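Peptidoglycan-N-acetylmuramic acid deacetylase PdaC (Bacillus subtilis subsp. subtilis str. 168, PDB 6H8N) removes acetyl groups from N-acetylmuramic acid in cell-wall peptidoglycan, a change that confers lysozyme resistance, and also deacetylates short chitin oligomers. Local coordinates at residues A[30-35]-A[61-66]; A[23-28]-A[52-57]; A[102-107]-A[185-190]; A[145-150]-A[173-178]. The protein carries 1 engineered substitution. One frame throughout, in Å; residues are numbered along the deposited sequence.

In the fold
The contacts belong to the C-terminal deacetylase portion of PdaC, where helices pack round a parallel sheet. Contacts 1 and 2, their centres about 10 Å apart, both use helix 22-35, and their segments alternate along the chain; Arg57 of contact 2 reaches Asp30 of contact 1 in a salt bridge. Contact 3, about 14 Å from contact 1 between centres, meets it through Glu64 and Ser187. Contact 4, about 16 Å from contact 1 between centres, joins it where Ile173 packs on Leu32 and Tyr35. Contact 4 comes between the two segments of contact 3 along the chain. Contact 1 thus touches each of the others, and the set joins sequence-distant elements around the main sheet and the small 104-105/123-124 pair.

Contact 1: residues A[30-35]-A[61-66]; sequences DSLKKY and EGNEVG
Lys33 and Glu61 join helix 22-35 to the end of helix 52-60 by a salt bridge, and the lysine chain can be followed to it atom by atom. CB of Lys33 points toward 61-66, and CG stands opposite the backbone N (chi1 179°). The chain then runs on to CD, whose nearest partner across the contact is the Glu61 carboxylate, with OE2 at 4.0 Å. A turn at chi3 (54°) brings CE of Lys33 to 3.7 Å from OE2 of Glu61. NZ of Lys33 completes the approach with a hydrogen bond of 2.9 Å to the same OE2. The ammonium arrives from above the carboxylate plane, 47° out of it. That oxygen also pairs with Arg57 NE, so two cationic groups share it, which would probably help keep Glu61 ionised.

Glu61 is the first residue beyond its helix, and Gly62, with positive phi, is the C-prime residue of a Schellman motif. This turn leads into strand 64-67 of the parallel sheet in the deacetylase fold. Deeper in the contact, CD1 of Leu32 rests 3.8 Å from OD1 of Asn63. Both side chains are buried, and the Asn63 amide is satisfied at its two ends: OD1 accepts from Ala39 N, while ND2 donates to Met58 O. Leu32 also packs on Phe41 of the neighbouring strand 40-43 and on Ile173 of helix 163-178.

Contact 2: residues A[23-28]-A[52-57]; sequences ATTNQI and PETLIR
Arg57 and Thr54 of helix 52-60 meet Asn26 and Thr25 of helix 22-35 in a nearly parallel helix pair of the deacetylase fold, the short segments' axes 10.9 Å apart and inclined by 14°. Connecting them in sequence is a region that includes strand 40-43, a member of the parallel sheet.

The direct polar contacts belong to Arg57. Its side chain is extended from CG to NE, and this carries the guanidinium across the gap. NH1 of Arg57 donates to the backbone O of Asn26 at 3.3 Å and, at the same length, to Asn26 OD1. Both bonds are long and bent at the hydrogen, 138° for the one to the backbone O and 147° for the one to OD1, so neither looks strong alone. OD1 is moreover met from above its amide plane. The guanidinium has a firmer partner in Asp30, reached through NH2.

The apolar contact is between the threonines: CG2 of Thr25 lies 3.8 Å from CG2 of Thr54. Beside it the hydroxyl of Thr25 faces another way, bonded to Asp160 and to the backbone N of Asn21; the side chain of Thr25 is about 8 Å from that of Asp18, a zinc ligand.

A water supplies the remaining link. It donates to OD1 of Asn26 at 2.6 Å and lies 3.0 Å from OG1 of Thr54.

Contact 3: residues A[102-107]-A[185-190]; sequences PTLVRP and TVSQLE
Leu104, on the short strand 104-105, packs against Val186 in the first turn of helix 186-197, so the contact sets a strand side chain on the N-terminal end of the C-terminal helix. A capping box opens that helix: OG1 of Thr185, at the N-cap, accepts from Gln188 N at 3.0 Å, and OE1 of Gln188 accepts from Thr185 N at 2.9 Å. The second bond is nearly straight at the hydrogen (171°), although the donor stands above the amide plane of Gln188.

The conformations on the two sides place methyl against methyl. In Leu104, CG points directly away from the carbonyl carbon (chi1 -55°) and CD1 continues the extended chain toward the helix. In Val186 the first torsion (chi1 166°) swings CG1 to the far side of CB from the backbone N, which leaves this branch facing the leucine. CD1 of Leu104 consequently sits 3.6 Å from CG1 of Val186 and 3.7 Å from its CB, touching the branch point as well as one methyl. The two side chains meet at a slant, and both are buried.

Glu64 of strand 64-67 bridges the two sides: its side chain touches both Leu104 and Val186, while its OE2 bonds to Ser187 OG. Phe42 adds to the packing on Leu104 from strand 40-43. On the next turn of the helix, Glu190 makes a looser contact, its OE1 4.4 Å from CD2 of Leu104. Closer in, the hydroxyl oxygen OG of Ser187 lies 4.1 Å from CD1 of Leu104.

Contact 4: residues A[145-150]-A[173-178]; sequences RVMNQA and IKKLTD
Met147 in the last turn of helix 139-149 and Ala150 just after it pack against Lys175 and Leu176 of helix 163-178, a contact between helical elements at the periphery of the deacetylase fold. Along the second segment, Ile173 comes first and points away from Met147, packing onto Leu14 and Leu183 of the sheet and onto helix 22-35.

Lys175 follows and offers its aliphatic root. CB of Lys175 is 3.6 Å from CE of Met147, and SD of Met147 lies 4.1 Å from the same CB, while the lysine ammonium continues to a salt bridge with Glu171 on the same helix. The methionine is folded, with bends at chi2 (-51°) and chi3 (-60°), and this turns SD and CE across the lysine root and the leucine beyond it.

Leu176 is the buried member of the group. Its side chain also touches Leu14 and Leu183, linking the helix pair to the sheet beneath. CG of Leu176 lies 4.1 Å from SD of Met147. The methyl CD2 of Leu176 has two partners at equal range: CE of Met147 at 3.8 Å and CB of Ala150, also at 3.8 Å.

Contact 1: residues A[30-35]-A[61-66]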
loop_
_atom_site.group_PDB
_atom_site.type_symbol
_atom_site.label_atom_id
_atom_site.label_comp_id
_atom_site.label_asym_id
_atom_site.label_seq_id
_atom_site.Cartn_x
_atom_site.Cartn_y
_atom_site.Cartn_z
ATOM N N ASP A 30 -5.513 12.523 6.019
ATOM C CA ASP A 30 -6.416 13.127 7.001
ATOM C C ASP A 30 -7.427 12.109 7.506
ATOM O O ASP A 30 -7.701 12.044 8.709
ATOM C CB ASP A 30 -7.180 14.306 6.396
ATOM C CG ASP A 30 -6.334 15.546 6.176
ATOM O OD1 ASP A 30 -5.190 15.634 6.651
ATOM O OD2 ASP A 30 -6.868 16.472 5.518
ATOM N N SER A 31 -8.020 11.336 6.596
ATOM C CA SER A 31 -9.014 10.336 6.977
ATOM C C SER A 31 -8.392 9.284 7.883
ATOM O O SER A 31 -8.981 8.880 8.888
ATOM C CB SER A 31 -9.587 9.653 5.732
ATOM O OG SER A 31 -10.231 10.539 4.844
ATOM N N LEU A 32 -7.209 8.783 7.514
ATOM C CA LEU A 32 -6.541 7.790 8.342
ATOM C C LEU A 32 -6.271 8.338 9.734
ATOM O O LEU A 32 -6.507 7.655 10.735
ATOM C CB LEU A 32 -5.232 7.348 7.680
ATOM C CG LEU A 32 -5.392 6.532 6.402
ATOM C CD1 LEU A 32 -4.068 6.472 5.636
ATOM C CD2 LEU A 32 -5.895 5.122 6.721
ATOM N N LYS A 33 -5.785 9.577 9.816
ATOM C CA LYS A 33 -5.491 10.167 11.109
ATOM C C LYS A 33 -6.760 10.329 11.939
ATOM O O LYS A 33 -6.768 10.007 13.135
ATOM C CB LYS A 33 -4.770 11.500 10.898
ATOM C CG LYS A 33 -4.427 12.227 12.181
ATOM C CD LYS A 33 -3.357 13.302 11.947
ATOM C CE LYS A 33 -3.704 14.280 10.843
ATOM N NZ LYS A 33 -2.610 15.309 10.643
ATOM N N LYS A 34 -7.847 10.785 11.310
ATOM C CA LYS A 34 -9.111 11.008 12.019
ATOM C C LYS A 34 -9.634 9.714 12.615
ATOM O O LYS A 34 -10.110 9.691 13.757
ATOM C CB LYS A 34 -10.134 11.588 11.047
ATOM C CG LYS A 34 -11.558 11.751 11.626
ATOM C CD LYS A 34 -12.503 12.302 10.563
ATOM C CE LYS A 34 -13.962 12.239 10.983
ATOM N NZ LYS A 34 -14.878 12.782 9.919
ATOM N N TYR A 35 -9.561 8.622 11.858
ATOM C CA TYR A 35 -10.098 7.346 12.297
ATOM C C TYR A 35 -9.057 6.458 12.963
ATOM O O TYR A 35 -9.352 5.306 13.285
ATOM C CB TYR A 35 -10.800 6.643 11.128
ATOM C CG TYR A 35 -12.059 7.364 10.717
ATOM C CD1 TYR A 35 -13.183 7.353 11.536
ATOM C CD2 TYR A 35 -12.121 8.076 9.528
ATOM C CE1 TYR A 35 -14.338 8.026 11.166
ATOM C CE2 TYR A 35 -13.279 8.757 9.149
ATOM C CZ TYR A 35 -14.379 8.723 9.975
ATOM O OH TYR A 35 -15.529 9.396 9.610
ATOM N N GLU A 61 3.196 10.203 10.099
ATOM C CA GLU A 61 1.901 9.776 10.619
ATOM C C GLU A 61 1.778 8.262 10.738
ATOM O O GLU A 61 0.675 7.763 10.980
ATOM C CB GLU A 61 0.774 10.418 9.799
ATOM C CG GLU A 61 0.810 11.948 9.964
ATOM C CD GLU A 61 -0.312 12.735 9.310
ATOM O OE1 GLU A 61 -1.201 12.140 8.675
ATOM O OE2 GLU A 61 -0.310 13.992 9.439
ATOM N N GLY A 62 2.886 7.530 10.645
ATOM C CA GLY A 62 2.891 6.129 10.971
ATOM C C GLY A 62 2.556 5.190 9.838
ATOM O O GLY A 62 2.382 3.998 10.078
ATOM N N ASN A 63 2.459 5.681 8.617
ATOM C CA ASN A 63 2.149 4.837 7.478
ATOM C C ASN A 63 3.417 4.233 6.891
ATOM O O ASN A 63 4.524 4.750 7.073
ATOM C CB ASN A 63 1.375 5.660 6.464
ATOM C CG ASN A 63 0.140 6.247 7.077
ATOM O OD1 ASN A 63 -0.812 5.513 7.386
ATOM N ND2 ASN A 63 0.126 7.568 7.271
ATOM N N GLU A 64 3.245 3.123 6.196
ATOM C CA GLU A 64 4.346 2.428 5.560
ATOM C C GLU A 64 4.448 2.901 4.115
ATOM O O GLU A 64 3.434 3.227 3.484
ATOM C CB GLU A 64 4.135 0.909 5.624
ATOM C CG GLU A 64 5.298 0.108 5.062
ATOM C CD GLU A 64 5.240 -1.362 5.393
ATOM O OE1 GLU A 64 4.168 -1.905 5.666
ATOM O OE2 GLU A 64 6.324 -2.009 5.361
ATOM N N VAL A 65 5.673 2.954 3.598
ATOM C CA VAL A 65 5.941 3.382 2.232
ATOM C C VAL A 65 6.620 2.251 1.485
ATOM O O VAL A 65 7.635 1.707 1.942
ATOM C CB VAL A 65 6.799 4.653 2.198
ATOM C CG1 VAL A 65 7.200 5.009 0.761
ATOM C CG2 VAL A 65 6.039 5.784 2.839
ATOM N N GLY A 66 6.077 1.927 0.311
ATOM C CA GLY A 66 6.651 0.947 -0.579
ATOM C C GLY A 66 7.027 1.576 -1.910
ATOM O O GLY A 66 6.642 2.696 -2.223
#

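Contact 2: residues A[23-28]-A[52-57]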
loop_
_atom_site.group_PDB
_atom_site.type_symbol
_atom_site.label_atom_id
_atom_site.label_comp_id
_atom_site.label_asym_id
_atom_site.label_seq_id
_atom_site.Cartn_x
_atom_site.Cartn_y
_atom_site.Cartn_z
ATOM N N ALA A 23 -3.288 16.800 -3.336
ATOM C CA ALA A 23 -4.708 17.074 -3.206
ATOM C C ALA A 23 -5.477 15.836 -2.774
ATOM O O ALA A 23 -6.434 15.937 -1.997
ATOM C CB ALA A 23 -5.258 17.625 -4.516
ATOM N N THR A 24 -5.090 14.662 -3.266
ATOM C CA THR A 24 -5.794 13.434 -2.927
ATOM C C THR A 24 -5.111 12.677 -1.791
ATOM O O THR A 24 -5.780 12.251 -0.843
ATOM C CB THR A 24 -5.928 12.553 -4.169
ATOM O OG1 THR A 24 -4.647 12.402 -4.784
ATOM C CG2 THR A 24 -6.860 13.189 -5.178
ATOM N N THR A 25 -3.783 12.546 -1.832
ATOM C CA THR A 25 -3.065 11.849 -0.774
ATOM C C THR A 25 -3.263 12.512 0.577
ATOM O O THR A 25 -3.441 11.824 1.586
ATOM C CB THR A 25 -1.579 11.761 -1.120
ATOM O OG1 THR A 25 -1.424 11.207 -2.435
ATOM C CG2 THR A 25 -0.826 10.914 -0.095
ATOM N N ASN A 26 -3.242 13.853 0.632
ATOM C CA ASN A 26 -3.417 14.514 1.930
ATOM C C ASN A 26 -4.804 14.267 2.513
ATOM O O ASN A 26 -4.966 14.167 3.733
ATOM C CB ASN A 26 -3.171 16.017 1.840
ATOM C CG ASN A 26 -1.713 16.368 1.755
ATOM O OD1 ASN A 26 -0.851 15.687 2.324
ATOM N ND2 ASN A 26 -1.428 17.477 1.102
ATOM N N GLN A 27 -5.822 14.210 1.657
ATOM C CA GLN A 27 -7.165 13.910 2.132
ATOM C C GLN A 27 -7.224 12.511 2.735
ATOM O O GLN A 27 -7.817 12.307 3.800
ATOM C CB GLN A 27 -8.136 14.054 0.958
ATOM C CG GLN A 27 -9.578 13.920 1.332
ATOM C CD GLN A 27 -10.495 13.893 0.126
ATOM O OE1 GLN A 27 -10.327 14.651 -0.828
ATOM N NE2 GLN A 27 -11.473 13.026 0.177
ATOM N N ILE A 28 -6.571 11.536 2.087
ATOM C CA ILE A 28 -6.540 10.174 2.603
ATOM C C ILE A 28 -5.775 10.122 3.919
ATOM O O ILE A 28 -6.206 9.475 4.878
ATOM C CB ILE A 28 -5.943 9.240 1.539
ATOM C CG1 ILE A 28 -6.901 9.136 0.340
ATOM C CG2 ILE A 28 -5.628 7.857 2.116
ATOM C CD1 ILE A 28 -6.272 8.592 -0.916
ATOM N N PRO A 52 8.091 16.004 -2.051
ATOM C CA PRO A 52 8.813 15.384 -0.924
ATOM C C PRO A 52 8.111 15.586 0.404
ATOM O O PRO A 52 8.182 14.716 1.293
ATOM C CB PRO A 52 10.177 16.086 -0.959
ATOM C CG PRO A 52 9.921 17.394 -1.689
ATOM C CD PRO A 52 8.901 17.027 -2.725
ATOM N N GLU A 53 7.423 16.722 0.571
ATOM C CA GLU A 53 6.698 16.985 1.813
ATOM C C GLU A 53 5.658 15.912 2.109
ATOM O O GLU A 53 5.373 15.620 3.278
ATOM C CB GLU A 53 5.998 18.354 1.720
ATOM C CG GLU A 53 4.860 18.470 0.654
ATOM C CD GLU A 53 5.341 18.702 -0.805
ATOM O OE1 GLU A 53 6.563 18.773 -1.112
ATOM O OE2 GLU A 53 4.435 18.832 -1.657
ATOM N N THR A 54 5.042 15.352 1.075
ATOM C CA THR A 54 3.992 14.376 1.293
ATOM C C THR A 54 4.570 13.033 1.714
ATOM O O THR A 54 3.964 12.337 2.530
ATOM C CB THR A 54 3.146 14.284 0.027
ATOM O OG1 THR A 54 2.746 15.609 -0.374
ATOM C CG2 THR A 54 1.911 13.456 0.267
ATOM N N LEU A 55 5.753 12.681 1.210
ATOM C CA LEU A 55 6.457 11.504 1.724
ATOM C C LEU A 55 6.749 11.670 3.208
ATOM O O LEU A 55 6.514 10.761 4.006
ATOM C CB LEU A 55 7.768 11.303 0.959
ATOM C CG LEU A 55 8.689 10.242 1.531
ATOM C CD1 LEU A 55 8.056 8.869 1.467
ATOM C CD2 LEU A 55 10.024 10.258 0.839
ATOM N N ILE A 56 7.289 12.830 3.597
ATOM C CA ILE A 56 7.567 13.051 5.008
ATOM C C ILE A 56 6.294 12.925 5.836
ATOM O O ILE A 56 6.297 12.293 6.895
ATOM C CB ILE A 56 8.289 14.399 5.229
ATOM C CG1 ILE A 56 9.664 14.420 4.550
ATOM C CG2 ILE A 56 8.398 14.704 6.723
ATOM C CD1 ILE A 56 10.622 13.392 5.065
ATOM N N ARG A 57 5.197 13.523 5.375
ATOM C CA ARG A 57 3.964 13.464 6.147
ATOM C C ARG A 57 3.474 12.026 6.329
ATOM O O ARG A 57 3.084 11.624 7.434
ATOM C CB ARG A 57 2.874 14.326 5.512
ATOM C CG ARG A 57 1.612 14.335 6.358
ATOM C CD ARG A 57 0.475 15.226 5.857
ATOM N NE ARG A 57 -0.639 14.869 6.714
ATOM C CZ ARG A 57 -1.929 14.923 6.413
ATOM N NH1 ARG A 57 -2.338 15.418 5.256
ATOM N NH2 ARG A 57 -2.803 14.453 7.288
HETATM O O HOH W 1 1.671 16.479 2.329
#

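Contact 3: residues A[102-107]-A[185-190]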
loop_
_atom_site.group_PDB
_atom_site.type_symbol
_atom_site.label_atom_id
_atom_site.label_comp_id
_atom_site.label_asym_id
_atom_site.label_seq_id
_atom_site.Cartn_x
_atom_site.Cartn_y
_atom_site.Cartn_z
ATOM N N PRO A 102 12.579 1.616 1.818
ATOM C CA PRO A 102 11.467 0.662 1.692
ATOM C C PRO A 102 11.979 -0.761 1.575
ATOM O O PRO A 102 13.021 -1.018 0.977
ATOM C CB PRO A 102 10.775 1.090 0.397
ATOM C CG PRO A 102 11.088 2.565 0.289
ATOM C CD PRO A 102 12.515 2.677 0.810
ATOM N N THR A 103 11.202 -1.683 2.144
ATOM C CA THR A 103 11.436 -3.107 1.963
ATOM C C THR A 103 10.423 -3.756 1.038
ATOM O O THR A 103 10.678 -4.865 0.553
ATOM C CB THR A 103 11.399 -3.834 3.311
ATOM O OG1 THR A 103 10.126 -3.650 3.894
ATOM C CG2 THR A 103 12.460 -3.286 4.258
ATOM N N LEU A 104 9.313 -3.080 0.747
ATOM C CA LEU A 104 8.243 -3.615 -0.082
ATOM C C LEU A 104 8.299 -2.985 -1.461
ATOM O O LEU A 104 8.461 -1.767 -1.592
ATOM C CB LEU A 104 6.875 -3.303 0.526
ATOM C CG LEU A 104 6.627 -3.747 1.963
ATOM C CD1 LEU A 104 5.279 -3.237 2.439
ATOM C CD2 LEU A 104 6.692 -5.250 2.058
ATOM N N VAL A 105 8.119 -3.806 -2.492
ATOM C CA VAL A 105 8.016 -3.324 -3.859
ATOM C C VAL A 105 6.702 -3.813 -4.450
ATOM O O VAL A 105 6.276 -4.946 -4.195
ATOM C CB VAL A 105 9.225 -3.761 -4.717
ATOM C CG1 VAL A 105 9.301 -5.275 -4.862
ATOM C CG2 VAL A 105 9.214 -3.073 -6.094
ATOM N N ARG A 106 6.059 -2.952 -5.230
ATOM C CA ARG A 106 4.826 -3.303 -5.928
ATOM C C ARG A 106 5.043 -3.000 -7.403
ATOM O O ARG A 106 4.970 -1.835 -7.820
ATOM C CB ARG A 106 3.651 -2.534 -5.359
ATOM C CG ARG A 106 2.341 -2.821 -6.056
ATOM C CD ARG A 106 1.187 -2.186 -5.327
ATOM N NE ARG A 106 0.748 -2.957 -4.175
ATOM C CZ ARG A 106 -0.262 -2.605 -3.392
ATOM N NH1 ARG A 106 -0.911 -1.461 -3.605
ATOM N NH2 ARG A 106 -0.636 -3.398 -2.401
ATOM N N PRO A 107 5.344 -4.006 -8.221
ATOM C CA PRO A 107 5.613 -3.748 -9.641
ATOM C C PRO A 107 4.374 -3.203 -10.322
ATOM O O PRO A 107 3.278 -3.733 -10.106
ATOM C CB PRO A 107 5.960 -5.140 -10.180
ATOM C CG PRO A 107 6.543 -5.858 -8.988
ATOM C CD PRO A 107 5.660 -5.391 -7.841
ATOM N N THR A 185 -0.659 -1.635 8.426
ATOM C CA THR A 185 0.234 -1.596 7.282
ATOM C C THR A 185 0.445 -3.011 6.745
ATOM O O THR A 185 0.104 -4.015 7.382
ATOM C CB THR A 185 1.591 -1.011 7.664
ATOM O OG1 THR A 185 2.236 -1.927 8.559
ATOM C CG2 THR A 185 1.460 0.357 8.306
ATOM N N VAL A 186 1.022 -3.094 5.552
ATOM C CA VAL A 186 1.321 -4.397 4.967
ATOM C C VAL A 186 2.235 -5.213 5.874
ATOM O O VAL A 186 2.008 -6.414 6.098
ATOM C CB VAL A 186 1.885 -4.223 3.544
ATOM C CG1 VAL A 186 2.530 -5.508 3.006
ATOM C CG2 VAL A 186 0.798 -3.748 2.608
ATOM N N SER A 187 3.285 -4.592 6.401
ATOM C CA SER A 187 4.192 -5.327 7.288
ATOM C C SER A 187 3.506 -5.732 8.590
ATOM O O SER A 187 3.779 -6.815 9.124
ATOM C CB SER A 187 5.453 -4.509 7.534
ATOM O OG SER A 187 6.176 -4.406 6.314
ATOM N N GLN A 188 2.608 -4.893 9.120
ATOM C CA GLN A 188 1.878 -5.263 10.320
ATOM C C GLN A 188 0.955 -6.438 10.051
ATOM O O GLN A 188 0.788 -7.309 10.912
ATOM C CB GLN A 188 1.093 -4.076 10.851
ATOM C CG GLN A 188 1.959 -3.036 11.531
ATOM C CD GLN A 188 1.258 -1.714 11.767
ATOM O OE1 GLN A 188 0.181 -1.437 11.241
ATOM N NE2 GLN A 188 1.897 -0.858 12.563
ATOM N N LEU A 189 0.340 -6.483 8.868
ATOM C CA LEU A 189 -0.509 -7.614 8.524
ATOM C C LEU A 189 0.312 -8.900 8.442
ATOM O O LEU A 189 -0.119 -9.951 8.940
ATOM C CB LEU A 189 -1.210 -7.328 7.203
ATOM C CG LEU A 189 -2.024 -8.496 6.639
ATOM C CD1 LEU A 189 -3.118 -8.907 7.593
ATOM C CD2 LEU A 189 -2.561 -8.122 5.251
ATOM N N GLU A 190 1.494 -8.843 7.823
ATOM C CA GLU A 190 2.382 -10.003 7.791
ATOM C C GLU A 190 2.666 -10.499 9.198
ATOM O O GLU A 190 2.677 -11.715 9.452
ATOM C CB GLU A 190 3.703 -9.652 7.095
ATOM C CG GLU A 190 3.632 -9.432 5.590
ATOM C CD GLU A 190 5.000 -9.096 4.988
ATOM O OE1 GLU A 190 5.104 -8.941 3.744
ATOM O OE2 GLU A 190 5.985 -9.001 5.763
#

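Contact 4: residues A[145-150]-A[173-178]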
loop_
_atom_site.group_PDB
_atom_site.type_symbol
_atom_site.label_atom_id
_atom_site.label_comp_id
_atom_site.label_asym_id
_atom_site.label_seq_id
_atom_site.Cartn_x
_atom_site.Cartn_y
_atom_site.Cartn_z
ATOM N N ARG A 145 -17.819 -1.850 -4.129
ATOM C CA ARG A 145 -16.972 -2.976 -4.517
ATOM C C ARG A 145 -16.036 -3.358 -3.368
ATOM O O ARG A 145 -15.908 -4.538 -3.007
ATOM C CB ARG A 145 -16.173 -2.635 -5.784
ATOM C CG ARG A 145 -16.973 -2.608 -7.080
ATOM C CD ARG A 145 -16.104 -2.401 -8.349
ATOM N NE ARG A 145 -15.402 -3.636 -8.727
ATOM C CZ ARG A 145 -14.789 -3.860 -9.896
ATOM N NH1 ARG A 145 -14.201 -5.030 -10.119
ATOM N NH2 ARG A 145 -14.743 -2.931 -10.841
ATOM N N VAL A 146 -15.398 -2.367 -2.754
ATOM C CA VAL A 146 -14.492 -2.663 -1.650
ATOM C C VAL A 146 -15.252 -3.243 -0.462
ATOM O O VAL A 146 -14.851 -4.260 0.122
ATOM C CB VAL A 146 -13.689 -1.415 -1.249
ATOM C CG1 VAL A 146 -12.926 -1.656 0.053
ATOM C CG2 VAL A 146 -12.757 -1.004 -2.376
ATOM N N MET A 147 -16.350 -2.599 -0.061
ATOM C CA MET A 147 -17.034 -3.038 1.146
ATOM C C MET A 147 -17.663 -4.416 0.973
ATOM O O MET A 147 -17.727 -5.184 1.943
ATOM C CB MET A 147 -18.075 -2.011 1.585
ATOM C CG MET A 147 -17.514 -0.670 2.000
ATOM S SD MET A 147 -16.181 -0.730 3.223
ATOM C CE MET A 147 -17.006 -1.527 4.594
ATOM N N ASN A 148 -18.073 -4.776 -0.244
ATOM C CA ASN A 148 -18.627 -6.100 -0.465
ATOM C C ASN A 148 -17.554 -7.182 -0.410
ATOM O O ASN A 148 -17.862 -8.335 -0.086
ATOM C CB ASN A 148 -19.375 -6.153 -1.792
ATOM C CG ASN A 148 -20.669 -5.373 -1.757
ATOM O OD1 ASN A 148 -21.165 -5.022 -0.689
ATOM N ND2 ASN A 148 -21.212 -5.084 -2.926
ATOM N N GLN A 149 -16.302 -6.843 -0.715
ATOM C CA GLN A 149 -15.213 -7.812 -0.744
ATOM C C GLN A 149 -14.319 -7.763 0.488
ATOM O O GLN A 149 -13.467 -8.647 0.652
ATOM C CB GLN A 149 -14.365 -7.584 -1.999
ATOM C CG GLN A 149 -15.116 -7.861 -3.290
ATOM C CD GLN A 149 -14.336 -7.434 -4.517
ATOM O OE1 GLN A 149 -13.239 -7.924 -4.776
ATOM N NE2 GLN A 149 -14.907 -6.506 -5.284
ATOM N N ALA A 150 -14.464 -6.756 1.331
ATOM C CA ALA A 150 -13.582 -6.618 2.478
ATOM C C ALA A 150 -13.756 -7.805 3.416
ATOM O O ALA A 150 -14.843 -8.369 3.560
ATOM C CB ALA A 150 -13.898 -5.325 3.224
ATOM N N ILE A 173 -12.621 3.926 4.872
ATOM C CA ILE A 173 -11.937 3.990 6.162
ATOM C C ILE A 173 -12.952 4.098 7.294
ATOM O O ILE A 173 -12.864 3.397 8.307
ATOM C CB ILE A 173 -10.937 5.152 6.170
ATOM C CG1 ILE A 173 -9.746 4.835 5.252
ATOM C CG2 ILE A 173 -10.467 5.462 7.608
ATOM C CD1 ILE A 173 -8.938 6.046 4.848
ATOM N N LYS A 174 -13.949 4.968 7.131
ATOM C CA LYS A 174 -14.975 5.113 8.163
ATOM C C LYS A 174 -15.743 3.811 8.372
ATOM O O LYS A 174 -15.941 3.361 9.509
ATOM C CB LYS A 174 -15.941 6.220 7.791
ATOM C CG LYS A 174 -17.003 6.437 8.865
ATOM C CD LYS A 174 -18.049 7.452 8.452
ATOM C CE LYS A 174 -18.950 7.843 9.624
ATOM N NZ LYS A 174 -18.185 8.550 10.700
ATOM N N LYS A 175 -16.212 3.209 7.291
ATOM C CA LYS A 175 -17.043 2.017 7.423
ATOM C C LYS A 175 -16.264 0.833 7.984
ATOM O O LYS A 175 -16.784 0.082 8.811
ATOM C CB LYS A 175 -17.713 1.686 6.092
ATOM C CG LYS A 175 -18.776 2.695 5.731
ATOM C CD LYS A 175 -19.539 2.309 4.496
ATOM C CE LYS A 175 -20.810 3.148 4.399
ATOM N NZ LYS A 175 -21.501 2.953 3.125
ATOM N N LEU A 176 -15.022 0.639 7.545
ATOM C CA LEU A 176 -14.222 -0.446 8.109
ATOM C C LEU A 176 -13.918 -0.200 9.580
ATOM O O LEU A 176 -13.959 -1.141 10.388
ATOM C CB LEU A 176 -12.926 -0.639 7.322
ATOM C CG LEU A 176 -13.084 -1.135 5.888
ATOM C CD1 LEU A 176 -11.734 -1.007 5.175
ATOM C CD2 LEU A 176 -13.605 -2.572 5.854
ATOM N N THR A 177 -13.631 1.047 9.946
ATOM C CA THR A 177 -13.414 1.370 11.350
ATOM C C THR A 177 -14.682 1.104 12.155
ATOM O O THR A 177 -14.619 0.510 13.240
ATOM C CB THR A 177 -12.933 2.821 11.482
ATOM O OG1 THR A 177 -11.710 2.978 10.754
ATOM C CG2 THR A 177 -12.687 3.178 12.936
ATOM N N ASP A 178 -15.837 1.508 11.625
ATOM C CA ASP A 178 -17.105 1.276 12.316
ATOM C C ASP A 178 -17.361 -0.218 12.491
ATOM O O ASP A 178 -18.007 -0.631 13.468
ATOM C CB ASP A 178 -18.272 1.887 11.529
ATOM C CG ASP A 178 -18.393 3.410 11.658
ATOM O OD1 ASP A 178 -17.768 4.050 12.532
ATOM O OD2 ASP A 178 -19.196 3.979 10.867
#